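Local coordinates for putative DNA helicase (Lactobacillus plantarum, PDB 3DMN), which is probably a DNA helicase, represented here by its C-terminal domain, whose UvrD-like family resemblance is consistent with a role in nucleotide-driven unwinding of DNA, at residues T12-E17 and P158-V163; T64-K69 and P100-V105; E114-I119 and A144-T149; V120-Q125 and V151-L156. One frame throughout, in Å; residues are numbered along the deposited sequence.

Contact 1: residues T12-E17 and P158-V163; sequences TDFTKE and PLLARV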
loop_
_atom_site.group_PDB
_atom_site.type_symbol
_atom_site.label_atom_id
_atom_site.label_comp_id
_atom_site.label_asym_id
_atom_site.label_seq_id
_atom_site.Cartn_x
_atom_site.Cartn_y
_atom_site.Cartn_z
ATOM N N THR A 12 -4.386 2.355 12.619
ATOM C CA THR A 12 -5.747 2.014 13.034
ATOM C C THR A 12 -6.712 3.183 12.807
ATOM O O THR A 12 -7.808 3.019 12.278
ATOM C CB THR A 12 -5.720 1.610 14.523
ATOM O OG1 THR A 12 -4.953 0.398 14.642
ATOM C CG2 THR A 12 -7.135 1.427 15.054
ATOM N N ASP A 13 -6.284 4.369 13.218
ATOM C CA ASP A 13 -7.122 5.538 13.086
ATOM C C ASP A 13 -7.358 5.976 11.634
ATOM O O ASP A 13 -8.467 6.354 11.279
ATOM C CB ASP A 13 -6.533 6.704 13.873
ATOM C CG ASP A 13 -6.790 6.587 15.344
ATOM O OD1 ASP A 13 -7.503 5.652 15.812
ATOM O OD2 ASP A 13 -6.254 7.449 16.097
ATOM N N PHE A 14 -6.299 5.975 10.839
ATOM C CA PHE A 14 -6.441 6.247 9.413
ATOM C C PHE A 14 -7.383 5.213 8.744
ATOM O O PHE A 14 -8.375 5.578 8.060
ATOM C CB PHE A 14 -5.060 6.217 8.769
ATOM C CG PHE A 14 -5.110 6.323 7.262
ATOM C CD1 PHE A 14 -5.097 7.575 6.652
ATOM C CD2 PHE A 14 -5.078 5.184 6.476
ATOM C CE1 PHE A 14 -5.137 7.704 5.232
ATOM C CE2 PHE A 14 -5.115 5.276 5.080
ATOM C CZ PHE A 14 -5.117 6.524 4.447
ATOM N N THR A 15 -7.120 3.921 8.983
ATOM C CA THR A 15 -7.916 2.923 8.296
ATOM C C THR A 15 -9.382 2.889 8.720
ATOM O O THR A 15 -10.258 2.645 7.889
ATOM C CB THR A 15 -7.294 1.522 8.403
ATOM O OG1 THR A 15 -7.261 1.104 9.782
ATOM C CG2 THR A 15 -5.891 1.513 7.819
ATOM N N LYS A 16 -9.662 3.137 10.004
ATOM C CA LYS A 16 -11.048 3.050 10.473
ATOM C C LYS A 16 -11.942 4.025 9.680
ATOM O O LYS A 16 -13.110 3.760 9.462
ATOM C CB LYS A 16 -11.146 3.303 11.985
ATOM C CG LYS A 16 -10.972 4.753 12.380
ATOM C CD LYS A 16 -10.783 4.928 13.857
ATOM C CE LYS A 16 -10.518 6.401 14.137
ATOM N NZ LYS A 16 -10.422 6.476 15.686
ATOM N N GLU A 17 -11.375 5.149 9.241
ATOM C CA GLU A 17 -12.180 6.209 8.628
ATOM C C GLU A 17 -12.443 5.911 7.159
ATOM O O GLU A 17 -13.184 6.656 6.495
ATOM C CB GLU A 17 -11.479 7.552 8.795
ATOM C CG GLU A 17 -11.341 7.930 10.283
ATOM C CD GLU A 17 -11.334 9.430 10.545
ATOM O OE1 GLU A 17 -11.160 10.231 9.626
ATOM O OE2 GLU A 17 -11.406 9.804 11.744
ATOM N N PRO A 158 -11.369 8.866 -4.194
ATOM C CA PRO A 158 -12.372 9.698 -3.507
ATOM C C PRO A 158 -12.842 9.054 -2.203
ATOM O O PRO A 158 -13.397 9.744 -1.336
ATOM C CB PRO A 158 -13.528 9.747 -4.505
ATOM C CG PRO A 158 -13.380 8.475 -5.346
ATOM C CD PRO A 158 -11.867 8.406 -5.510
ATOM N N LEU A 159 -12.623 7.754 -2.079
ATOM C CA LEU A 159 -13.035 7.070 -0.843
ATOM C C LEU A 159 -12.228 7.615 0.353
ATOM O O LEU A 159 -12.613 7.404 1.498
ATOM C CB LEU A 159 -12.884 5.547 -0.977
ATOM C CG LEU A 159 -13.617 4.967 -2.201
ATOM C CD1 LEU A 159 -13.392 3.446 -2.203
ATOM C CD2 LEU A 159 -15.133 5.336 -2.153
ATOM N N LEU A 160 -11.064 8.209 0.046
ATOM C CA LEU A 160 -10.196 8.732 1.107
ATOM C C LEU A 160 -10.520 10.167 1.468
ATOM O O LEU A 160 -9.970 10.696 2.449
ATOM C CB LEU A 160 -8.709 8.546 0.767
ATOM C CG LEU A 160 -8.293 7.060 0.608
ATOM C CD1 LEU A 160 -6.844 6.998 0.103
ATOM C CD2 LEU A 160 -8.441 6.311 1.930
ATOM N N ALA A 161 -11.459 10.789 0.734
ATOM C CA ALA A 161 -11.762 12.218 0.971
ATOM C C ALA A 161 -12.286 12.424 2.403
ATOM O O ALA A 161 -12.024 13.443 3.022
ATOM C CB ALA A 161 -12.772 12.741 -0.058
ATOM N N ARG A 162 -13.032 11.458 2.905
ATOM C CA ARG A 162 -13.666 11.588 4.222
ATOM C C ARG A 162 -12.668 11.498 5.354
ATOM O O ARG A 162 -12.979 11.899 6.470
ATOM C CB ARG A 162 -14.767 10.545 4.432
ATOM C CG ARG A 162 -14.310 9.073 4.588
ATOM C CD ARG A 162 -15.516 8.132 4.769
ATOM N NE ARG A 162 -16.482 8.671 5.757
ATOM C CZ ARG A 162 -16.295 8.614 7.073
ATOM N NH1 ARG A 162 -15.200 8.058 7.576
ATOM N NH2 ARG A 162 -17.196 9.120 7.909
ATOM N N VAL A 163 -11.481 10.971 5.088
ATOM C CA VAL A 163 -10.507 10.781 6.194
ATOM C C VAL A 163 -10.006 12.128 6.694
ATOM O O VAL A 163 -9.667 12.996 5.917
ATOM C CB VAL A 163 -9.325 9.906 5.744
ATOM C CG1 VAL A 163 -8.341 9.714 6.884
ATOM C CG2 VAL A 163 -9.835 8.536 5.275
#
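Arg162 reaches across to Glu17 from a type I beta turn, Leu160 to Val163, in the loop after strand 147-153 of a parallel sheet consistent with the P-loop NTPase family; the partner segment lies at the C-terminal part of helix 9-16. CB of Arg162 is still 4.7 Å from Glu17 O. CG and CD then run past that oxygen, each 3.3 Å from it. The chain bends at chi3 (-46°), which swings NE round beyond CD, and the guanidinium closes on the same carbonyl. NH1 donates to Glu17 O at 2.7 Å with an angle of 156° at the hydrogen, and the oxygen lies near the guanidinium plane, so one N-H is aimed well. Beneath this polar link sits an apolar layer. Phe14 CG lies anti to the backbone N (chi1 173°), and the ring presents CD1 to Val163 CG1 at 3.9 Å and CZ to Leu160 CD2 at 4.2 Å. Phe14 and Leu160 both rest on Leu150 of strand 147-153, joining helix and turn to the sheet. Glu17 forms no salt bridge with Arg162: its OE1 stays 5.0 Å from NH1, accepts a hydrogen bond from Asn164 N and lies 3.5 Å from Val163 CA.

Contact 2: residues T64-K69 and P100-V105; sequences TAIIGK and PGVIVV. With FMT (formic acid), chain P; ACT (acetate ion), chain E.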
loop_
_atom_site.group_PDB
_atom_site.type_symbol
_atom_site.label_atom_id
_atom_site.label_comp_id
_atom_site.label_asym_id
_atom_site.label_seq_id
_atom_site.Cartn_x
_atom_site.Cartn_y
_atom_site.Cartn_z
ATOM N N THR A 64 8.844 -4.787 3.806
ATOM C CA THR A 64 7.730 -4.226 3.056
ATOM C C THR A 64 7.031 -5.201 2.090
ATOM O O THR A 64 7.722 -5.932 1.345
ATOM C CB THR A 64 8.212 -2.981 2.269
ATOM O OG1 THR A 64 8.931 -2.085 3.162
ATOM C CG2 THR A 64 7.037 -2.303 1.604
ATOM N N ALA A 65 5.690 -5.199 2.086
ATOM C CA ALA A 65 4.893 -5.798 0.990
ATOM C C ALA A 65 4.193 -4.720 0.204
ATOM O O ALA A 65 3.696 -3.762 0.791
ATOM C CB ALA A 65 3.882 -6.757 1.512
ATOM N N ILE A 66 4.170 -4.850 -1.117
ATOM C CA ILE A 66 3.387 -3.951 -1.945
ATOM C C ILE A 66 2.107 -4.681 -2.326
ATOM O O ILE A 66 2.168 -5.818 -2.837
ATOM C CB ILE A 66 4.108 -3.640 -3.239
ATOM C CG1 ILE A 66 5.489 -3.059 -2.916
ATOM C CG2 ILE A 66 3.220 -2.715 -4.085
ATOM C CD1 ILE A 66 6.378 -2.880 -4.193
ATOM N N ILE A 67 0.965 -4.087 -1.979
ATOM C CA ILE A 67 -0.341 -4.721 -2.308
ATOM C C ILE A 67 -1.019 -3.978 -3.447
ATOM O O ILE A 67 -1.288 -2.761 -3.326
ATOM C CB ILE A 67 -1.289 -4.769 -1.081
ATOM C CG1 ILE A 67 -0.542 -5.420 0.086
ATOM C CG2 ILE A 67 -2.570 -5.527 -1.451
ATOM C CD1 ILE A 67 -1.334 -5.549 1.425
ATOM N N GLY A 68 -1.240 -4.678 -4.550
ATOM C CA GLY A 68 -1.969 -4.117 -5.732
ATOM C C GLY A 68 -3.388 -4.711 -5.727
ATOM O O GLY A 68 -3.636 -5.737 -5.124
ATOM N N LYS A 69 -4.313 -4.070 -6.403
ATOM C CA LYS A 69 -5.708 -4.500 -6.328
ATOM C C LYS A 69 -5.907 -5.823 -7.028
ATOM O O LYS A 69 -6.616 -6.698 -6.498
ATOM C CB LYS A 69 -6.624 -3.442 -6.934
ATOM C CG LYS A 69 -8.099 -3.837 -6.856
ATOM C CD LYS A 69 -9.050 -2.704 -7.351
ATOM C CE LYS A 69 -8.821 -2.374 -8.808
ATOM N NZ LYS A 69 -9.905 -1.422 -9.315
ATOM N N PRO A 100 13.553 -13.069 -1.251
ATOM C CA PRO A 100 13.330 -12.126 -0.142
ATOM C C PRO A 100 14.073 -10.810 -0.286
ATOM O O PRO A 100 15.148 -10.595 0.312
ATOM C CB PRO A 100 13.740 -12.932 1.067
ATOM C CG PRO A 100 13.242 -14.272 0.682
ATOM C CD PRO A 100 13.761 -14.419 -0.722
ATOM N N GLY A 101 13.481 -10.008 -1.175
ATOM C CA GLY A 101 13.681 -8.584 -1.449
ATOM C C GLY A 101 12.258 -8.018 -1.479
ATOM O O GLY A 101 11.681 -7.841 -0.416
ATOM N N VAL A 102 11.649 -7.821 -2.666
ATOM C CA VAL A 102 10.342 -7.106 -2.725
ATOM C C VAL A 102 9.149 -8.028 -3.043
ATOM O O VAL A 102 9.106 -8.620 -4.118
ATOM C CB VAL A 102 10.412 -5.957 -3.779
ATOM C CG1 VAL A 102 9.153 -5.128 -3.806
ATOM C CG2 VAL A 102 11.626 -5.056 -3.533
ATOM N N ILE A 103 8.144 -8.112 -2.164
ATOM C CA ILE A 103 6.957 -8.916 -2.507
ATOM C C ILE A 103 5.873 -7.990 -3.046
ATOM O O ILE A 103 5.620 -6.928 -2.471
ATOM C CB ILE A 103 6.332 -9.797 -1.349
ATOM C CG1 ILE A 103 5.935 -8.955 -0.169
ATOM C CG2 ILE A 103 7.249 -10.972 -0.966
ATOM C CD1 ILE A 103 5.357 -9.766 0.965
ATOM N N VAL A 104 5.269 -8.410 -4.158
ATOM C CA VAL A 104 4.110 -7.743 -4.737
ATOM C C VAL A 104 2.962 -8.752 -4.619
ATOM O O VAL A 104 3.082 -9.898 -5.128
ATOM C CB VAL A 104 4.366 -7.346 -6.239
ATOM C CG1 VAL A 104 3.072 -6.771 -6.785
ATOM C CG2 VAL A 104 5.457 -6.281 -6.315
ATOM N N VAL A 105 1.879 -8.322 -3.979
ATOM C CA VAL A 105 0.841 -9.205 -3.458
ATOM C C VAL A 105 -0.485 -8.691 -4.043
ATOM O O VAL A 105 -0.896 -7.585 -3.734
ATOM C CB VAL A 105 0.741 -9.070 -1.825
ATOM C CG1 VAL A 105 -0.330 -9.985 -1.216
ATOM C CG2 VAL A 105 2.086 -9.321 -1.125
HETATM C C FMT P . 11.476 -5.333 1.872
HETATM O O1 FMT P . 11.074 -6.121 2.726
HETATM O O2 FMT P . 11.108 -5.336 0.694
HETATM C C ACT E . -9.222 -1.931 -12.559
HETATM O O ACT E . -8.864 -2.873 -11.811
HETATM O OXT ACT E . -9.785 -0.926 -12.031
HETATM C CH3 ACT E . -8.985 -2.091 -14.012
HETATM O O HOH W 1 8.810 -8.096 0.794
#
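Ile66 exchanges two backbone hydrogen bonds with strand 102-106: its N donates to Ile103 O at 2.9 Å, almost straight at 176°, and its O accepts from Val105 N at 2.8 Å. Gly68 N continues the ladder to Val105 O at 3.0 Å. This alternation identifies neighbouring parallel strands, whose short axes are 26° apart. At the Gly101 end a water takes over, donating to Gly101 O and accepting from Ile103 N at 3.0 Å. Packing follows on both faces. Chi1 of 58° puts Ile103 CG1 against Ala65 CB at 3.4 Å, and CD1 is equally close, both tighter than usual. On the other face Ile66 CD1 meets Val102 CG1 at 3.6 Å and also touches Val104 CG2. Beyond the strand, Lys69 NZ bonds to Asn127 O within the protein and to an acetate, probably from the crystallisation liquor; an alanine here would probably leave that carbonyl without its ammonium donor and weaken the tie to the loop of Asn127. Helix 71-82 covers Ile66 and Val104 through Leu77, Leu81, Cys74 and Thr78, helix 43-59 covers Ile66 and Val102 through Val50 and Leu54, and strand 118-121 flanks strand 64-68 on its remaining edge.

Contact 3: residues E114-I119 and A144-T149; sequences EFDAVI and AMHELT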
loop_
_atom_site.group_PDB
_atom_site.type_symbol
_atom_site.label_atom_id
_atom_site.label_comp_id
_atom_site.label_asym_id
_atom_site.label_seq_id
_atom_site.Cartn_x
_atom_site.Cartn_y
_atom_site.Cartn_z
ATOM N N GLU A 114 -0.251 -10.277 7.653
ATOM C CA GLU A 114 0.069 -8.942 8.180
ATOM C C GLU A 114 1.526 -8.691 7.795
ATOM O O GLU A 114 2.322 -9.640 7.731
ATOM C CB GLU A 114 -0.124 -8.873 9.714
ATOM C CG GLU A 114 0.565 -9.982 10.516
ATOM C CD GLU A 114 2.108 -9.839 10.637
ATOM O OE1 GLU A 114 2.785 -10.882 10.759
ATOM O OE2 GLU A 114 2.638 -8.706 10.590
ATOM N N PHE A 115 1.853 -7.422 7.517
ATOM C CA PHE A 115 3.185 -7.052 7.123
ATOM C C PHE A 115 3.657 -5.882 7.982
ATOM O O PHE A 115 2.852 -5.049 8.391
ATOM C CB PHE A 115 3.166 -6.614 5.649
ATOM C CG PHE A 115 2.616 -7.674 4.727
ATOM C CD1 PHE A 115 3.398 -8.763 4.371
ATOM C CD2 PHE A 115 1.324 -7.555 4.202
ATOM C CE1 PHE A 115 2.885 -9.741 3.505
ATOM C CE2 PHE A 115 0.811 -8.528 3.332
ATOM C CZ PHE A 115 1.597 -9.603 2.988
ATOM N N ASP A 116 4.964 -5.824 8.251
ATOM C CA ASP A 116 5.566 -4.701 8.940
ATOM C C ASP A 116 5.223 -3.384 8.237
ATOM O O ASP A 116 4.694 -2.456 8.848
ATOM C CB ASP A 116 7.071 -4.939 8.891
ATOM C CG ASP A 116 7.852 -3.968 9.714
ATOM O OD1 ASP A 116 7.287 -3.387 10.669
ATOM O OD2 ASP A 116 9.064 -3.831 9.407
ATOM N N ALA A 117 5.509 -3.327 6.942
ATOM C CA ALA A 117 5.238 -2.132 6.132
ATOM C C ALA A 117 4.476 -2.568 4.888
ATOM O O ALA A 117 4.737 -3.640 4.305
ATOM C CB ALA A 117 6.540 -1.485 5.733
ATOM N N VAL A 118 3.533 -1.729 4.484
ATOM C CA VAL A 118 2.777 -1.984 3.265
ATOM C C VAL A 118 2.881 -0.742 2.402
ATOM O O VAL A 118 2.758 0.375 2.897
ATOM C CB VAL A 118 1.264 -2.255 3.579
ATOM C CG1 VAL A 118 0.423 -2.238 2.284
ATOM C CG2 VAL A 118 1.125 -3.633 4.293
ATOM N N ILE A 119 3.059 -0.973 1.111
ATOM C CA ILE A 119 2.848 0.111 0.120
ATOM C C ILE A 119 1.623 -0.264 -0.704
ATOM O O ILE A 119 1.629 -1.320 -1.336
ATOM C CB ILE A 119 4.059 0.256 -0.781
ATOM C CG1 ILE A 119 5.296 0.655 0.032
ATOM C CG2 ILE A 119 3.791 1.281 -1.952
ATOM C CD1 ILE A 119 6.648 0.513 -0.778
ATOM N N ALA A 144 -1.131 -3.461 7.152
ATOM C CA ALA A 144 0.108 -2.830 7.666
ATOM C C ALA A 144 0.104 -2.773 9.162
ATOM O O ALA A 144 -0.846 -2.239 9.785
ATOM C CB ALA A 144 0.250 -1.365 7.140
HETATM N N MSE A 145 1.198 -3.251 9.743
HETATM C CA MSE A 145 1.327 -3.245 11.196
HETATM C C MSE A 145 1.987 -1.956 11.661
HETATM O O MSE A 145 1.529 -1.349 12.649
HETATM C CB MSE A 145 2.079 -4.486 11.698
HETATM C CG MSE A 145 1.335 -5.767 11.451
HETATM SE SE MSE A 145 -0.430 -5.861 12.356
HETATM C CE MSE A 145 -1.639 -5.549 10.823
ATOM N N HIS A 146 3.039 -1.523 10.971
ATOM C CA HIS A 146 3.920 -0.474 11.517
ATOM C C HIS A 146 4.090 0.742 10.584
ATOM O O HIS A 146 4.131 1.873 11.050
ATOM C CB HIS A 146 5.279 -1.077 11.944
ATOM C CG HIS A 146 5.130 -2.226 12.919
ATOM N ND1 HIS A 146 5.683 -3.480 12.711
ATOM C CD2 HIS A 146 4.433 -2.319 14.078
ATOM C CE1 HIS A 146 5.344 -4.283 13.705
ATOM N NE2 HIS A 146 4.596 -3.601 14.555
ATOM N N GLU A 147 4.146 0.505 9.273
ATOM C CA GLU A 147 4.310 1.589 8.285
ATOM C C GLU A 147 3.332 1.369 7.136
ATOM O O GLU A 147 3.197 0.273 6.647
ATOM C CB GLU A 147 5.737 1.576 7.738
ATOM C CG GLU A 147 6.147 2.885 7.062
ATOM C CD GLU A 147 6.513 3.987 8.084
ATOM O OE1 GLU A 147 6.788 3.646 9.262
ATOM O OE2 GLU A 147 6.563 5.180 7.699
ATOM N N LEU A 148 2.659 2.440 6.749
ATOM C CA LEU A 148 1.679 2.366 5.660
ATOM C C LEU A 148 1.886 3.538 4.716
ATOM O O LEU A 148 1.888 4.701 5.141
ATOM C CB LEU A 148 0.263 2.385 6.238
ATOM C CG LEU A 148 -0.880 2.508 5.228
ATOM C CD1 LEU A 148 -0.924 1.275 4.297
ATOM C CD2 LEU A 148 -2.264 2.762 5.950
ATOM N N THR A 149 2.026 3.209 3.435
ATOM C CA THR A 149 2.262 4.213 2.381
ATOM C C THR A 149 1.225 3.928 1.325
ATOM O O THR A 149 0.973 2.797 0.996
ATOM C CB THR A 149 3.661 4.038 1.720
ATOM O OG1 THR A 149 4.676 4.222 2.700
ATOM C CG2 THR A 149 3.851 5.094 0.602
HETATM O O HOH W 2 5.379 1.732 3.655
#
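The Asp116 and His146 pair marks the start of two adjacent parallel strands, 118-121 and 147-153, which helix 134-141 connects as a beta-alpha-beta unit. The register slips by one residue between the Phe115-Ala144 and Ala117-Glu147 bridges, a beta bulge, and the bonding records the slip. Met145 N donates to Phe115 O at 2.8 Å; the next acceptor, Asp116 O, is shared by His146 N at 2.8 Å and Glu147 N at 3.0 Å, both within its carbonyl plane. Regular pairing then resumes, with Val118 N to Glu147 O at 3.0 Å and Thr149 N to Val118 O, whose oxygen also takes a water bound to Thr149 OG1. Chi1 of -172° sets Asp116 CG anti to the backbone N; from there OD1 accepts a His-carboxylate hydrogen bond from His146 ND1 at 2.6 Å, with 153° at the hydrogen. ND1 meets the anti side, somewhat out of the carboxylate plane, while OD1 lies close to the ring plane; the two planes are 72° apart. Met145 CB covers one ring face over its centre. Val118 CG2 makes an apolar contact with Ala144 CB at 3.7 Å. Glu114 CB lies 3.8 Å from both CG and CE of Met145, a selenomethionine, with OE2 beside CG. OD2 of Asp116 accepts from Thr63 N, so an alanine here would probably leave both that amide and ND1 without their acceptor and set the imidazole free to turn. One aspartate thus satisfies two amides of the bulge through its carbonyl and fixes the His146 ring through its carboxylate, binding the strand entrances by backbone and side chain together.

Contact 4: residues V120-Q125 and V151-L156; sequences VWNANQ and VAVGSL. With ACT (acetate ion), chain B; ACT (acetate ion), chain L; ACT (acetate ion), chain K; EDO (1,2-ethanediol), chain N.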
loop_
_atom_site.group_PDB
_atom_site.type_symbol
_atom_site.label_atom_id
_atom_site.label_comp_id
_atom_site.label_asym_id
_atom_site.label_seq_id
_atom_site.Cartn_x
_atom_site.Cartn_y
_atom_site.Cartn_z
ATOM N N VAL A 120 0.553 0.541 -0.634
ATOM C CA VAL A 120 -0.643 0.296 -1.431
ATOM C C VAL A 120 -0.410 0.868 -2.814
ATOM O O VAL A 120 -0.265 2.076 -2.992
ATOM C CB VAL A 120 -1.906 0.944 -0.789
ATOM C CG1 VAL A 120 -3.127 0.601 -1.592
ATOM C CG2 VAL A 120 -2.044 0.452 0.647
ATOM N N TRP A 121 -0.435 -0.014 -3.818
ATOM C CA TRP A 121 -0.146 0.451 -5.178
ATOM C C TRP A 121 -1.398 0.984 -5.877
ATOM O O TRP A 121 -2.408 0.268 -6.115
ATOM C CB TRP A 121 0.519 -0.667 -6.031
ATOM C CG TRP A 121 0.613 -0.293 -7.458
ATOM C CD1 TRP A 121 -0.031 -0.902 -8.523
ATOM C CD2 TRP A 121 1.328 0.821 -8.004
ATOM N NE1 TRP A 121 0.287 -0.252 -9.713
ATOM C CE2 TRP A 121 1.101 0.822 -9.413
ATOM C CE3 TRP A 121 2.169 1.801 -7.452
ATOM C CZ2 TRP A 121 1.688 1.766 -10.253
ATOM C CZ3 TRP A 121 2.731 2.774 -8.306
ATOM C CH2 TRP A 121 2.475 2.734 -9.680
ATOM N N ASN A 122 -1.307 2.263 -6.221
ATOM C CA ASN A 122 -2.304 2.921 -7.080
ATOM C C ASN A 122 -3.686 3.007 -6.438
ATOM O O ASN A 122 -4.698 2.559 -7.008
ATOM C CB ASN A 122 -2.362 2.363 -8.492
ATOM C CG ASN A 122 -2.689 3.472 -9.497
ATOM O OD1 ASN A 122 -2.908 4.599 -9.065
ATOM N ND2 ASN A 122 -2.774 3.154 -10.801
ATOM N N ALA A 123 -3.693 3.648 -5.287
ATOM C CA ALA A 123 -4.909 3.951 -4.537
ATOM C C ALA A 123 -5.609 5.180 -5.132
ATOM O O ALA A 123 -5.837 6.179 -4.416
ATOM C CB ALA A 123 -4.539 4.244 -3.060
ATOM N N ASN A 124 -5.950 5.094 -6.416
ATOM C CA ASN A 124 -6.395 6.272 -7.130
ATOM C C ASN A 124 -7.900 6.245 -7.393
ATOM O O ASN A 124 -8.629 5.381 -6.865
ATOM C CB ASN A 124 -5.610 6.465 -8.437
ATOM C CG ASN A 124 -5.930 5.397 -9.476
ATOM O OD1 ASN A 124 -6.646 4.440 -9.189
ATOM N ND2 ASN A 124 -5.396 5.566 -10.704
ATOM N N GLN A 125 -8.380 7.214 -8.156
ATOM C CA GLN A 125 -9.821 7.333 -8.391
ATOM C C GLN A 125 -10.296 6.177 -9.261
ATOM O O GLN A 125 -11.349 5.580 -8.983
ATOM C CB GLN A 125 -10.041 8.677 -9.087
ATOM C CG GLN A 125 -11.399 8.988 -9.401
ATOM C CD GLN A 125 -11.426 10.356 -10.052
ATOM O OE1 GLN A 125 -11.235 11.367 -9.380
ATOM N NE2 GLN A 125 -11.566 10.381 -11.372
ATOM N N VAL A 151 0.348 5.066 -2.637
ATOM C CA VAL A 151 0.767 5.782 -3.865
ATOM C C VAL A 151 -0.384 5.799 -4.825
ATOM O O VAL A 151 -0.950 4.758 -5.103
ATOM C CB VAL A 151 2.022 5.119 -4.535
ATOM C CG1 VAL A 151 2.399 5.841 -5.841
ATOM C CG2 VAL A 151 3.219 5.111 -3.578
ATOM N N ALA A 152 -0.734 6.982 -5.352
ATOM C CA ALA A 152 -1.869 7.070 -6.294
ATOM C C ALA A 152 -1.345 7.706 -7.552
ATOM O O ALA A 152 -0.570 8.652 -7.473
ATOM C CB ALA A 152 -2.995 7.968 -5.700
ATOM N N VAL A 153 -1.780 7.199 -8.694
ATOM C CA VAL A 153 -1.420 7.775 -10.001
ATOM C C VAL A 153 -2.644 8.549 -10.493
ATOM O O VAL A 153 -3.734 7.972 -10.737
ATOM C CB VAL A 153 -1.075 6.691 -11.007
ATOM C CG1 VAL A 153 -0.788 7.336 -12.382
ATOM C CG2 VAL A 153 0.172 5.936 -10.514
ATOM N N GLY A 154 -2.476 9.854 -10.615
ATOM C CA GLY A 154 -3.528 10.736 -11.110
ATOM C C GLY A 154 -4.121 11.505 -9.960
ATOM O O GLY A 154 -3.613 12.549 -9.556
ATOM N N SER A 155 -5.199 10.957 -9.395
ATOM C CA SER A 155 -5.875 11.562 -8.248
ATOM C C SER A 155 -6.038 10.541 -7.154
ATOM O O SER A 155 -6.155 9.357 -7.437
ATOM C CB SER A 155 -7.284 12.034 -8.612
ATOM O OG SER A 155 -7.213 13.162 -9.503
ATOM N N LEU A 156 -6.037 11.020 -5.918
ATOM C CA LEU A 156 -6.288 10.119 -4.792
ATOM C C LEU A 156 -7.713 9.564 -4.858
ATOM O O LEU A 156 -8.660 10.251 -5.239
ATOM C CB LEU A 156 -6.053 10.868 -3.474
ATOM C CG LEU A 156 -6.028 10.010 -2.208
ATOM C CD1 LEU A 156 -4.897 8.967 -2.205
ATOM C CD2 LEU A 156 -5.931 10.948 -0.988
HETATM C C ACT B . -7.191 8.554 -11.382
HETATM O O ACT B . -7.056 8.907 -10.207
HETATM O OXT ACT B . -7.895 7.582 -11.707
HETATM C CH3 ACT B . -6.463 9.318 -12.308
HETATM C C ACT L . -2.399 4.790 -13.992
HETATM O O ACT L . -1.526 3.886 -13.914
HETATM O OXT ACT L . -3.216 4.942 -13.055
HETATM C CH3 ACT L . -2.458 5.681 -15.198
HETATM C C ACT K . -1.681 0.041 -12.288
HETATM O O ACT K . -0.774 -0.896 -12.294
HETATM O OXT ACT K . -2.557 0.121 -11.363
HETATM C CH3 ACT K . -1.738 1.080 -13.354
HETATM C C1 EDO N . -4.205 14.875 -8.013
HETATM O O1 EDO N . -5.581 15.264 -8.154
HETATM C C2 EDO N . -3.196 15.787 -8.692
HETATM O O2 EDO N . -2.114 16.063 -7.794
HETATM O O HOH W 3 -9.681 13.354 -10.582
#
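Val151 O is approached by two amides of the opposing segment: Ala123 N donates at 3.0 Å, and Asn122 N, though 2.8 Å away, makes only a weak bond because its angle is 117°. Here the pairing of strands 118-121 and 147-153 gives way to loops, and Ala123 is the centre of an inverse gamma turn. Two asparagine side chains take up much of the bonding. Asn122 OD1 accepts from Val153 N at 2.9 Å. Asn124 ND2 donates to Val153 O at 2.9 Å with an angle of 164°, the oxygen lying in its amide plane, while its OD1 accepts from Asn127 N. The indole of Trp121 packs by CZ3 on Val151 CG1, 3.9 Å away, and by CH2 on Val153 CG2. Three acetates border the contact. One receives Trp121 NE1 at 2.9 Å and Asn122 ND2, another takes Asn122 ND2 as well, and the third has one oxygen shared by Ser155 N and Gln125 N. These N-H groups suggest that the loop edge can accept anions, though the acetates probably come from the crystallisation liquor; this would be consistent with the binding edge that P-loop folds place at the carboxyl ends of their parallel strands.

Contacts 2, 3 and 4 lie on one parallel sheet, and contact 1 closes the long loop in which all three are nested. Strand 64-68 of contact 2 probably hydrogen-bonds to segment 114-119 of contact 3 through Ala65 O and Ile119 N at 2.9 Å, and likewise to contact 4 through Ile67 O and Trp121 N at 2.9 Å. Contacts 3 and 4 are the two ends of the same strand pair, their centres about 17 Å apart on opposite sides of the chain's centre. Contact 1 leans on contact 3 where Phe14 CD2 meets Leu148 CD2 at 3.7 Å, yet stands about 22 Å, centre to centre, from contact 2. Acetates flank contacts 2 and 4.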